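Local coordinates for protein phosphoglycerol transferase GacH (Streptococcus pyogenes MGAS5005, PDB 6DGM) that probably transfers glycerol phosphate onto streptococcal rhamnose polysaccharide, this chain being its metal-binding, alkaline phosphatase-like and presumably catalytic domain, at residues A[41-46]-A[95-100]; A[70-73]-A[78-81]; A[73-78]-A[319-324]; A[304-309]-A[336-341]. All coordinates share one frame; numbering follows the deposited sequence.

Contact 1: residues A[41-46]-A[95-100]; sequences VIYLLS and QTLTSL
With CG turned away from its own carbonyl carbon (chi1 -82°), the ring of Y43 stands off strand 40-46 toward helix 89-98, while T96 holds OG1 between its backbone N and carbonyl carbon (chi1 73°) and presents it to the ring. The strand is central in the mixed sheet of this alkaline phosphatase-like alpha/beta domain, and the helix packs on one side of it. T96 and the tyrosine pass alongside one another, running antiparallel, and CD2 of Y43 comes 3.6 Å from OG1 of T96. That hydroxyl is hydrogen-bonded back to the carbonyl of E93 within its own helix. L97 touches the same ring obliquely, its CD2 4.2 Å from CD2 of Y43, adding one apolar contact beside the threonine. Beyond the two segments, F200 meets the tyrosine ring edge-to-face, and T315 of helix 314-321 links both partners, its OG1 hydrogen-bonded to Y43 OH and weakly to T96 O. The side chain of T96 is about 12 Å from the bound manganese, on the helix whose first residue, T89, is a ligand of that metal. At the edge of the tyrosine ring, near its plane, T96 O sits 3.4 Å from CE2 of Y43.

Contact 2: residues A[70-73]-A[78-81]; sequences AIKN and GLMQ
G78 receives the side chain of K72, which reaches from helix 66-74 across to the beginning of strand 77-81; helix and strand are joined by a short connection, so this is a local helix-to-strand contact at the surface of the alpha/beta domain. The carbonyl oxygen of G78 lies 3.1 Å from NZ of K72, a weak hydrogen bond, and CE of the lysine comes almost as near, 3.3 Å from the same G78 O. A bend about the CG-CD bond (chi3 72°), after an extended turn about CB-CG, carries the ammonium end over to the strand. Next along, L79 has its CB directed away from the helix, yet its branch turns back and CD2 stands 4.2 Å from K72 NZ. From here strand 77-81 continues into the mixed sheet, where it lies between strands 290-297 and 308-310. K72 has a stronger partner in D292 of strand 290-297, with which NZ forms a salt bridge. The glycine carbonyl is therefore a secondary acceptor: the ammonium group is shared between a carboxylate and a backbone oxygen, which probably favours its charged form and ties the helix to two neighbouring strands.

Contact 3: residues A[73-78]-A[319-324]; sequences NSTTAG and FEHTDS. With CA (calcium ion), chain E.
H321 and T76 meet through one hydrogen bond, with T75 at their side. On the last turn of helix 314-321, H321 carries its ring anti to the backbone N (chi1 -179°), which extends the imidazole toward the connection between helix 66-74 and strand 77-81. ND1 of H321 lies 2.9 Å from OG1 of T76, a bond in which either atom could be the donor, and the hydroxyl approaches the edge of the ring near its plane. The two side chains overlap flank to flank, pointing opposite ways, and CB of T76 also comes within 3.6 Å of H321 ND1. T75 runs across the histidine and lies obliquely to the ring, its OG1 3.2 Å from H321 CE1; that hydroxyl bonds to the carbonyl of I295. The other ring nitrogen, NE2, is held by OD1 of N301, and T76 OG1 also bonds the backbone N of K304. Just beyond, the helix closes in a Schellman motif at D323, whose OD1 binds calcium at 2.4 Å, alongside three waters and the carbonyl of D31. One of those waters donates to D323 OD2. With both nitrogens of the buried imidazole engaged, its rotation about chi2 is probably fixed, and the polar bond joins the loop before strand 77-81 to the helix whose end leads into the calcium site.

Contact 4: residues A[304-309]-A[336-341]; sequences KNHPLI and VLNKAS
The segment 304-309 enters strand 308-310, an outermost strand of the mixed sheet in this alkaline phosphatase-like domain, and runs beside the last turn of helix 328-339, with CA atoms nearest at H306-N338 (8.1 Å) and I309-S341 (6.7 Å). Between them, L337 is the residue that meets both H306 and I309. Its CG lies anti to the backbone N (chi1 164°), which swings the isobutyl end toward the strand although CB itself does not aim there. CD1 of L337 rests over one face of the H306 ring in a CH-pi contact, 4.0 Å from the ring centroid and 24° off its normal, and set toward the rim. The same methyl meets CG2 of I309 at 3.8 Å, so L337 bridges an aromatic and an aliphatic neighbour; the histidine and leucine side chains cross at about a right angle. N338 takes the edge instead: its amide is nearly coplanar with the imidazole, 15° apart, and OD1 points at CE1 in the ring plane. On the polar side, NE2 of H306 is hydrogen-bonded to E320 of helix 314-321, which would probably polarise the ring and may favour its protonated form. A317 of the same helix also touches L337. A water bridges the side chain of H306 to the backbone of L337: it lies in the ring plane, 2.8 Å from H306 ND1, and donates to L337 O at 3.0 Å.

Contact 1 lies near the chain's centre and is buried, as are contacts 3 and 4 farther out; contact 2 is at the surface. Contacts 2 and 3 share helix 66-74 and strand 77-81, and contacts 2 and 4 meet where that strand pairs with strand 308-310. Contacts 3 and 4 are joined by bonds from E320 to H306 and from T76 to K304. Chemistry follows place: contact 1 sets a tyrosine ring against a threonine hydroxyl and carbonyl, with one leucine methyl beside it; a weak lysine-to-carbonyl bond, secondary to a salt bridge with D292, marks contact 2, a hydroxyl-imidazole bond contact 3, and CH-pi packing with a bridging water contact 4. Contact 3 alone includes a calcium ligand.

Contact 1: residues A[41-46]-A[95-100]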
loop_
_atom_site.group_PDB
_atom_site.type_symbol
_atom_site.label_atom_id
_atom_site.label_comp_id
_atom_site.label_asym_id
_atom_site.label_seq_id
_atom_site.Cartn_x
_atom_site.Cartn_y
_atom_site.Cartn_z
ATOM N N VAL A 41 3.240 -6.151 11.571
ATOM C CA VAL A 41 2.537 -5.424 10.524
ATOM C C VAL A 41 2.879 -6.057 9.186
ATOM O O VAL A 41 4.056 -6.330 8.905
ATOM C CB VAL A 41 2.902 -3.927 10.543
ATOM C CG1 VAL A 41 2.371 -3.265 9.308
ATOM C CG2 VAL A 41 2.338 -3.274 11.826
ATOM N N ILE A 42 1.848 -6.308 8.383
ATOM C CA ILE A 42 1.974 -6.910 7.060
ATOM C C ILE A 42 1.380 -5.941 6.046
ATOM O O ILE A 42 0.185 -5.638 6.110
ATOM C CB ILE A 42 1.250 -8.262 6.987
ATOM C CG1 ILE A 42 1.839 -9.254 7.998
ATOM C CG2 ILE A 42 1.340 -8.812 5.565
ATOM C CD1 ILE A 42 0.921 -10.434 8.311
ATOM N N TYR A 43 2.203 -5.444 5.131
ATOM C CA TYR A 43 1.726 -4.647 4.004
ATOM C C TYR A 43 1.563 -5.607 2.837
ATOM O O TYR A 43 2.543 -6.204 2.388
ATOM C CB TYR A 43 2.694 -3.520 3.643
ATOM C CG TYR A 43 2.583 -2.264 4.479
ATOM C CD1 TYR A 43 1.948 -2.270 5.713
ATOM C CD2 TYR A 43 3.134 -1.071 4.038
ATOM C CE1 TYR A 43 1.862 -1.113 6.478
ATOM C CE2 TYR A 43 3.050 0.085 4.791
ATOM C CZ TYR A 43 2.418 0.065 6.002
ATOM O OH TYR A 43 2.325 1.222 6.755
ATOM N N LEU A 44 0.332 -5.790 2.386
ATOM C CA LEU A 44 -0.022 -6.842 1.428
ATOM C C LEU A 44 -0.543 -6.147 0.178
ATOM O O LEU A 44 -1.708 -5.743 0.118
ATOM C CB LEU A 44 -1.076 -7.745 2.040
ATOM C CG LEU A 44 -1.260 -9.157 1.474
ATOM C CD1 LEU A 44 -1.503 -9.104 -0.021
ATOM C CD2 LEU A 44 -0.076 -10.030 1.776
ATOM N N LEU A 45 0.339 -5.964 -0.800
ATOM C CA LEU A 45 -0.024 -5.439 -2.112
ATOM C C LEU A 45 -0.581 -6.610 -2.904
ATOM O O LEU A 45 0.152 -7.541 -3.242
ATOM C CB LEU A 45 1.201 -4.822 -2.772
ATOM C CG LEU A 45 0.992 -4.072 -4.097
ATOM C CD1 LEU A 45 2.236 -3.279 -4.497
ATOM C CD2 LEU A 45 0.569 -5.026 -5.238
ATOM N N SER A 46 -1.878 -6.572 -3.175
ATOM C CA SER A 46 -2.593 -7.636 -3.874
ATOM C C SER A 46 -2.683 -7.214 -5.341
ATOM O O SER A 46 -3.508 -6.371 -5.715
ATOM C CB SER A 46 -3.965 -7.836 -3.243
ATOM O OG SER A 46 -4.654 -8.925 -3.844
ATOM N N GLN A 95 5.212 4.326 -2.107
ATOM C CA GLN A 95 4.401 5.274 -1.353
ATOM C C GLN A 95 3.908 4.669 -0.044
ATOM O O GLN A 95 3.856 5.363 0.989
ATOM C CB GLN A 95 3.234 5.739 -2.219
ATOM C CG GLN A 95 3.669 6.567 -3.415
ATOM C CD GLN A 95 2.525 6.951 -4.271
ATOM O OE1 GLN A 95 1.863 7.947 -4.009
ATOM N NE2 GLN A 95 2.249 6.151 -5.299
ATOM N N THR A 96 3.568 3.374 -0.038
ATOM C CA THR A 96 3.163 2.781 1.239
ATOM C C THR A 96 4.313 2.808 2.241
ATOM O O THR A 96 4.107 3.071 3.436
ATOM C CB THR A 96 2.642 1.347 1.075
ATOM O OG1 THR A 96 3.718 0.433 0.800
ATOM C CG2 THR A 96 1.576 1.260 -0.009
ATOM N N LEU A 97 5.526 2.537 1.788
ATOM C CA LEU A 97 6.631 2.416 2.727
ATOM C C LEU A 97 7.110 3.772 3.231
ATOM O O LEU A 97 7.367 3.923 4.433
ATOM C CB LEU A 97 7.791 1.680 2.076
ATOM C CG LEU A 97 7.560 0.217 1.695
ATOM C CD1 LEU A 97 8.796 -0.307 1.018
ATOM C CD2 LEU A 97 7.204 -0.622 2.922
ATOM N N THR A 98 7.251 4.753 2.340
ATOM C CA THR A 98 7.791 6.052 2.714
ATOM C C THR A 98 6.726 7.051 3.145
ATOM O O THR A 98 7.032 7.986 3.901
ATOM C CB THR A 98 8.543 6.690 1.532
ATOM O OG1 THR A 98 7.633 6.970 0.462
ATOM C CG2 THR A 98 9.670 5.783 1.033
ATOM N N SER A 99 5.501 6.889 2.636
ATOM C CA SER A 99 4.404 7.839 2.792
ATOM C C SER A 99 4.618 9.137 2.020
ATOM O O SER A 99 3.939 10.127 2.277
ATOM C CB SER A 99 4.095 8.144 4.265
ATOM O OG SER A 99 3.783 6.960 4.987
ATOM N N LEU A 100 5.559 9.171 1.089
ATOM C CA LEU A 100 5.752 10.353 0.257
ATOM C C LEU A 100 4.921 10.207 -1.020
ATOM O O LEU A 100 5.140 9.248 -1.778
ATOM C CB LEU A 100 7.224 10.497 -0.097
ATOM C CG LEU A 100 8.167 10.702 1.101
ATOM C CD1 LEU A 100 9.617 10.692 0.669
ATOM C CD2 LEU A 100 7.835 12.001 1.855
#

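Contact 2: residues A[70-73]-A[78-81]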
loop_
_atom_site.group_PDB
_atom_site.type_symbol
_atom_site.label_atom_id
_atom_site.label_comp_id
_atom_site.label_asym_id
_atom_site.label_seq_id
_atom_site.Cartn_x
_atom_site.Cartn_y
_atom_site.Cartn_z
ATOM N N ALA A 70 -16.940 -8.392 3.110
ATOM C CA ALA A 70 -17.314 -8.552 4.505
ATOM C C ALA A 70 -16.208 -8.053 5.426
ATOM O O ALA A 70 -16.485 -7.469 6.481
ATOM C CB ALA A 70 -17.609 -10.017 4.785
ATOM N N ILE A 71 -14.955 -8.304 5.063
ATOM C CA ILE A 71 -13.841 -7.769 5.838
ATOM C C ILE A 71 -13.889 -6.246 5.840
ATOM O O ILE A 71 -13.774 -5.603 6.892
ATOM C CB ILE A 71 -12.504 -8.311 5.299
ATOM C CG1 ILE A 71 -12.406 -9.813 5.562
ATOM C CG2 ILE A 71 -11.343 -7.547 5.938
ATOM C CD1 ILE A 71 -11.449 -10.529 4.626
ATOM N N LYS A 72 -14.088 -5.641 4.663
ATOM C CA LYS A 72 -14.137 -4.184 4.574
ATOM C C LYS A 72 -15.240 -3.613 5.465
ATOM O O LYS A 72 -15.074 -2.553 6.080
ATOM C CB LYS A 72 -14.343 -3.754 3.120
ATOM C CG LYS A 72 -13.155 -4.047 2.199
ATOM C CD LYS A 72 -13.386 -3.547 0.768
ATOM C CE LYS A 72 -13.315 -2.029 0.687
ATOM N NZ LYS A 72 -13.794 -1.509 -0.621
ATOM N N ASN A 73 -16.376 -4.307 5.552
ATOM C CA ASN A 73 -17.466 -3.820 6.378
ATOM C C ASN A 73 -17.135 -3.873 7.868
ATOM O O ASN A 73 -17.783 -3.171 8.649
ATOM C CB ASN A 73 -18.731 -4.638 6.105
ATOM C CG ASN A 73 -19.384 -4.283 4.786
ATOM O OD1 ASN A 73 -19.273 -3.152 4.303
ATOM N ND2 ASN A 73 -20.079 -5.253 4.195
ATOM N N GLY A 78 -11.882 1.009 2.605
ATOM C CA GLY A 78 -12.479 1.890 1.632
ATOM C C GLY A 78 -11.862 1.723 0.265
ATOM O O GLY A 78 -11.518 0.611 -0.147
ATOM N N LEU A 79 -11.707 2.844 -0.429
ATOM C CA LEU A 79 -11.087 2.885 -1.736
ATOM C C LEU A 79 -9.746 3.601 -1.643
ATOM O O LEU A 79 -9.586 4.555 -0.876
ATOM C CB LEU A 79 -11.980 3.631 -2.731
ATOM C CG LEU A 79 -13.399 3.082 -2.853
ATOM C CD1 LEU A 79 -14.211 3.922 -3.821
ATOM C CD2 LEU A 79 -13.376 1.643 -3.309
ATOM N N MET A 80 -8.796 3.121 -2.435
ATOM C CA MET A 80 -7.489 3.738 -2.580
ATOM C C MET A 80 -7.376 4.324 -3.979
ATOM O O MET A 80 -7.649 3.635 -4.972
ATOM C CB MET A 80 -6.391 2.689 -2.412
ATOM C CG MET A 80 -4.997 3.274 -2.348
ATOM S SD MET A 80 -3.740 2.084 -2.815
ATOM C CE MET A 80 -3.896 2.109 -4.606
ATOM N N GLN A 81 -6.941 5.570 -4.060
ATOM C CA GLN A 81 -6.645 6.156 -5.358
ATOM C C GLN A 81 -5.283 5.645 -5.828
ATOM O O GLN A 81 -4.281 5.758 -5.107
ATOM C CB GLN A 81 -6.641 7.675 -5.298
ATOM C CG GLN A 81 -6.449 8.276 -6.661
ATOM C CD GLN A 81 -6.732 9.742 -6.695
ATOM O OE1 GLN A 81 -7.881 10.165 -6.602
ATOM N NE2 GLN A 81 -5.677 10.540 -6.815
#

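Contact 3: residues A[73-78]-A[319-324]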
loop_
_atom_site.group_PDB
_atom_site.type_symbol
_atom_site.label_atom_id
_atom_site.label_comp_id
_atom_site.label_asym_id
_atom_site.label_seq_id
_atom_site.Cartn_x
_atom_site.Cartn_y
_atom_site.Cartn_z
ATOM N N ASN A 73 -16.376 -4.307 5.552
ATOM C CA ASN A 73 -17.466 -3.820 6.378
ATOM C C ASN A 73 -17.135 -3.873 7.868
ATOM O O ASN A 73 -17.783 -3.171 8.649
ATOM C CB ASN A 73 -18.731 -4.638 6.105
ATOM C CG ASN A 73 -19.384 -4.283 4.786
ATOM O OD1 ASN A 73 -19.273 -3.152 4.303
ATOM N ND2 ASN A 73 -20.079 -5.253 4.195
ATOM N N SER A 74 -16.133 -4.671 8.265
ATOM C CA SER A 74 -15.848 -4.961 9.664
ATOM C C SER A 74 -14.712 -4.132 10.240
ATOM O O SER A 74 -14.460 -4.201 11.447
ATOM C CB SER A 74 -15.454 -6.439 9.835
ATOM O OG SER A 74 -14.130 -6.705 9.343
ATOM N N THR A 75 -14.013 -3.369 9.419
ATOM C CA THR A 75 -12.799 -2.714 9.875
ATOM C C THR A 75 -12.568 -1.491 9.004
ATOM O O THR A 75 -13.272 -1.267 8.018
ATOM C CB THR A 75 -11.608 -3.678 9.810
ATOM O OG1 THR A 75 -10.512 -3.113 10.534
ATOM C CG2 THR A 75 -11.198 -3.967 8.367
ATOM N N THR A 76 -11.569 -0.708 9.379
ATOM C CA THR A 76 -11.185 0.447 8.575
ATOM C C THR A 76 -10.901 0.008 7.151
ATOM O O THR A 76 -10.088 -0.886 6.917
ATOM C CB THR A 76 -9.942 1.087 9.194
ATOM O OG1 THR A 76 -10.242 1.452 10.544
ATOM C CG2 THR A 76 -9.487 2.313 8.402
ATOM N N ALA A 77 -11.582 0.628 6.192
ATOM C CA ALA A 77 -11.508 0.144 4.819
ATOM C C ALA A 77 -12.170 1.148 3.892
ATOM O O ALA A 77 -12.941 2.008 4.325
ATOM C CB ALA A 77 -12.199 -1.216 4.670
ATOM N N GLY A 78 -11.882 1.009 2.605
ATOM C CA GLY A 78 -12.479 1.890 1.632
ATOM C C GLY A 78 -11.862 1.723 0.265
ATOM O O GLY A 78 -11.518 0.611 -0.147
ATOM N N PHE A 319 -1.159 3.748 11.973
ATOM C CA PHE A 319 -0.963 4.258 13.325
ATOM C C PHE A 319 -2.297 4.589 13.981
ATOM O O PHE A 319 -2.511 4.288 15.162
ATOM C CB PHE A 319 -0.074 5.500 13.305
ATOM C CG PHE A 319 1.410 5.205 13.291
ATOM C CD1 PHE A 319 2.051 4.822 12.127
ATOM C CD2 PHE A 319 2.162 5.337 14.445
ATOM C CE1 PHE A 319 3.422 4.569 12.123
ATOM C CE2 PHE A 319 3.514 5.075 14.450
ATOM C CZ PHE A 319 4.152 4.689 13.297
ATOM N N GLU A 320 -3.208 5.224 13.237
ATOM C CA GLU A 320 -4.501 5.568 13.819
ATOM C C GLU A 320 -5.296 4.312 14.159
ATOM O O GLU A 320 -5.890 4.210 15.243
ATOM C CB GLU A 320 -5.292 6.451 12.861
ATOM C CG GLU A 320 -6.596 6.935 13.452
ATOM C CD GLU A 320 -7.498 7.568 12.430
ATOM O OE1 GLU A 320 -7.598 7.030 11.293
ATOM O OE2 GLU A 320 -8.105 8.599 12.760
ATOM N N HIS A 321 -5.335 3.349 13.234
ATOM C CA HIS A 321 -6.139 2.149 13.447
ATOM C C HIS A 321 -5.659 1.380 14.670
ATOM O O HIS A 321 -6.469 0.886 15.460
ATOM C CB HIS A 321 -6.114 1.254 12.195
ATOM C CG HIS A 321 -6.942 0.022 12.335
ATOM N ND1 HIS A 321 -8.312 0.034 12.192
ATOM C CD2 HIS A 321 -6.604 -1.248 12.653
ATOM C CE1 HIS A 321 -8.785 -1.181 12.417
ATOM N NE2 HIS A 321 -7.769 -1.980 12.691
ATOM N N THR A 322 -4.344 1.279 14.848
ATOM C CA THR A 322 -3.767 0.572 15.972
ATOM C C THR A 322 -3.581 1.446 17.209
ATOM O O THR A 322 -3.051 0.952 18.208
ATOM C CB THR A 322 -2.413 -0.029 15.591
ATOM O OG1 THR A 322 -1.487 1.008 15.256
ATOM C CG2 THR A 322 -2.572 -0.983 14.421
ATOM N N ASP A 323 -3.985 2.718 17.161
ATOM C CA ASP A 323 -3.861 3.644 18.300
ATOM C C ASP A 323 -2.413 3.774 18.773
ATOM O O ASP A 323 -2.129 3.833 19.974
ATOM C CB ASP A 323 -4.793 3.244 19.449
ATOM C CG ASP A 323 -5.182 4.419 20.320
ATOM O OD1 ASP A 323 -5.476 5.497 19.758
ATOM O OD2 ASP A 323 -5.214 4.252 21.555
ATOM N N SER A 324 -1.486 3.834 17.817
ATOM C CA SER A 324 -0.061 3.902 18.111
ATOM C C SER A 324 0.448 5.340 18.117
ATOM O O SER A 324 0.010 6.174 17.320
ATOM C CB SER A 324 0.727 3.094 17.074
ATOM O OG SER A 324 0.406 1.725 17.207
HETATM CA CA CA E . -7.055 6.706 21.129
HETATM O O HOH W 1 -6.592 5.892 23.408
HETATM O O HOH W 2 -6.476 8.754 19.486
HETATM O O HOH W 3 -9.070 8.093 22.339
#

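Contact 4: residues A[304-309]-A[336-341]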
loop_
_atom_site.group_PDB
_atom_site.type_symbol
_atom_site.label_atom_id
_atom_site.label_comp_id
_atom_site.label_asym_id
_atom_site.label_seq_id
_atom_site.Cartn_x
_atom_site.Cartn_y
_atom_site.Cartn_z
ATOM N N LYS A 304 -12.385 3.192 11.335
ATOM C CA LYS A 304 -12.180 4.617 11.145
ATOM C C LYS A 304 -12.713 5.020 9.773
ATOM O O LYS A 304 -12.693 4.235 8.823
ATOM C CB LYS A 304 -10.687 4.944 11.222
ATOM C CG LYS A 304 -9.985 4.459 12.492
ATOM C CD LYS A 304 -10.447 5.242 13.706
ATOM C CE LYS A 304 -9.708 4.797 14.972
ATOM N NZ LYS A 304 -10.096 5.607 16.158
ATOM N N ASN A 305 -13.190 6.255 9.676
ATOM C CA ASN A 305 -13.878 6.723 8.474
ATOM C C ASN A 305 -12.851 7.306 7.516
ATOM O O ASN A 305 -12.431 8.458 7.667
ATOM C CB ASN A 305 -14.921 7.769 8.859
ATOM C CG ASN A 305 -15.704 8.282 7.662
ATOM O OD1 ASN A 305 -15.884 7.572 6.677
ATOM N ND2 ASN A 305 -16.174 9.512 7.748
ATOM N N HIS A 306 -12.459 6.514 6.515
ATOM C CA HIS A 306 -11.514 6.942 5.482
ATOM C C HIS A 306 -11.948 6.336 4.155
ATOM O O HIS A 306 -11.312 5.411 3.631
ATOM C CB HIS A 306 -10.093 6.493 5.830
ATOM C CG HIS A 306 -9.539 7.155 7.051
ATOM N ND1 HIS A 306 -9.326 8.516 7.129
ATOM C CD2 HIS A 306 -9.176 6.648 8.253
ATOM C CE1 HIS A 306 -8.839 8.815 8.320
ATOM N NE2 HIS A 306 -8.742 7.700 9.023
ATOM N N PRO A 307 -13.036 6.845 3.573
ATOM C CA PRO A 307 -13.611 6.164 2.393
ATOM C C PRO A 307 -12.734 6.211 1.158
ATOM O O PRO A 307 -12.881 5.344 0.285
ATOM C CB PRO A 307 -14.937 6.896 2.156
ATOM C CG PRO A 307 -14.796 8.216 2.889
ATOM C CD PRO A 307 -13.875 7.958 4.053
ATOM N N LEU A 308 -11.840 7.192 1.054
ATOM C CA LEU A 308 -11.005 7.364 -0.131
ATOM C C LEU A 308 -9.690 7.965 0.341
ATOM O O LEU A 308 -9.657 9.106 0.826
ATOM C CB LEU A 308 -11.693 8.287 -1.132
ATOM C CG LEU A 308 -10.869 8.760 -2.328
ATOM C CD1 LEU A 308 -10.296 7.598 -3.075
ATOM C CD2 LEU A 308 -11.728 9.624 -3.235
ATOM N N ILE A 309 -8.606 7.205 0.191
ATOM C CA ILE A 309 -7.281 7.660 0.583
ATOM C C ILE A 309 -6.297 7.272 -0.512
ATOM O O ILE A 309 -6.643 6.601 -1.484
ATOM C CB ILE A 309 -6.845 7.106 1.949
ATOM C CG1 ILE A 309 -6.698 5.586 1.912
ATOM C CG2 ILE A 309 -7.854 7.539 3.042
ATOM C CD1 ILE A 309 -6.319 5.002 3.275
ATOM N N VAL A 336 -2.213 15.093 6.812
ATOM C CA VAL A 336 -2.459 14.842 5.391
ATOM C C VAL A 336 -3.615 13.866 5.216
ATOM O O VAL A 336 -4.563 14.127 4.466
ATOM C CB VAL A 336 -1.182 14.349 4.687
ATOM C CG1 VAL A 336 -1.475 13.950 3.238
ATOM C CG2 VAL A 336 -0.087 15.426 4.759
ATOM N N LEU A 337 -3.545 12.722 5.903
ATOM C CA LEU A 337 -4.598 11.711 5.800
ATOM C C LEU A 337 -5.970 12.330 6.037
ATOM O O LEU A 337 -6.908 12.106 5.265
ATOM C CB LEU A 337 -4.340 10.596 6.820
ATOM C CG LEU A 337 -5.488 9.640 7.166
ATOM C CD1 LEU A 337 -5.797 8.710 5.985
ATOM C CD2 LEU A 337 -5.125 8.817 8.415
ATOM N N ASN A 338 -6.097 13.137 7.084
ATOM C CA ASN A 338 -7.405 13.621 7.490
ATOM C C ASN A 338 -7.849 14.872 6.752
ATOM O O ASN A 338 -9.055 15.060 6.553
ATOM C CB ASN A 338 -7.413 13.898 9.000
ATOM C CG ASN A 338 -7.437 12.619 9.819
ATOM O OD1 ASN A 338 -8.061 11.633 9.423
ATOM N ND2 ASN A 338 -6.763 12.631 10.970
ATOM N N LYS A 339 -6.921 15.748 6.366
ATOM C CA LYS A 339 -7.317 17.065 5.892
ATOM C C LYS A 339 -6.751 17.481 4.543
ATOM O O LYS A 339 -7.147 18.544 4.044
ATOM C CB LYS A 339 -6.930 18.143 6.915
ATOM C CG LYS A 339 -7.433 17.882 8.327
ATOM C CD LYS A 339 -6.905 18.931 9.288
ATOM C CE LYS A 339 -7.185 18.555 10.731
ATOM N NZ LYS A 339 -6.625 19.565 11.674
ATOM N N ALA A 340 -5.835 16.720 3.944
ATOM C CA ALA A 340 -5.166 17.247 2.764
ATOM C C ALA A 340 -4.851 16.183 1.727
ATOM O O ALA A 340 -3.933 16.369 0.920
ATOM C CB ALA A 340 -3.892 18.020 3.167
ATOM N N SER A 341 -5.614 15.088 1.688
ATOM C CA SER A 341 -5.286 14.040 0.738
ATOM C C SER A 341 -6.228 14.027 -0.474
ATOM O O SER A 341 -6.928 15.010 -0.764
ATOM C CB SER A 341 -5.265 12.682 1.452
ATOM O OG SER A 341 -4.691 11.692 0.611
HETATM O O HOH W 4 -9.468 10.485 5.189
#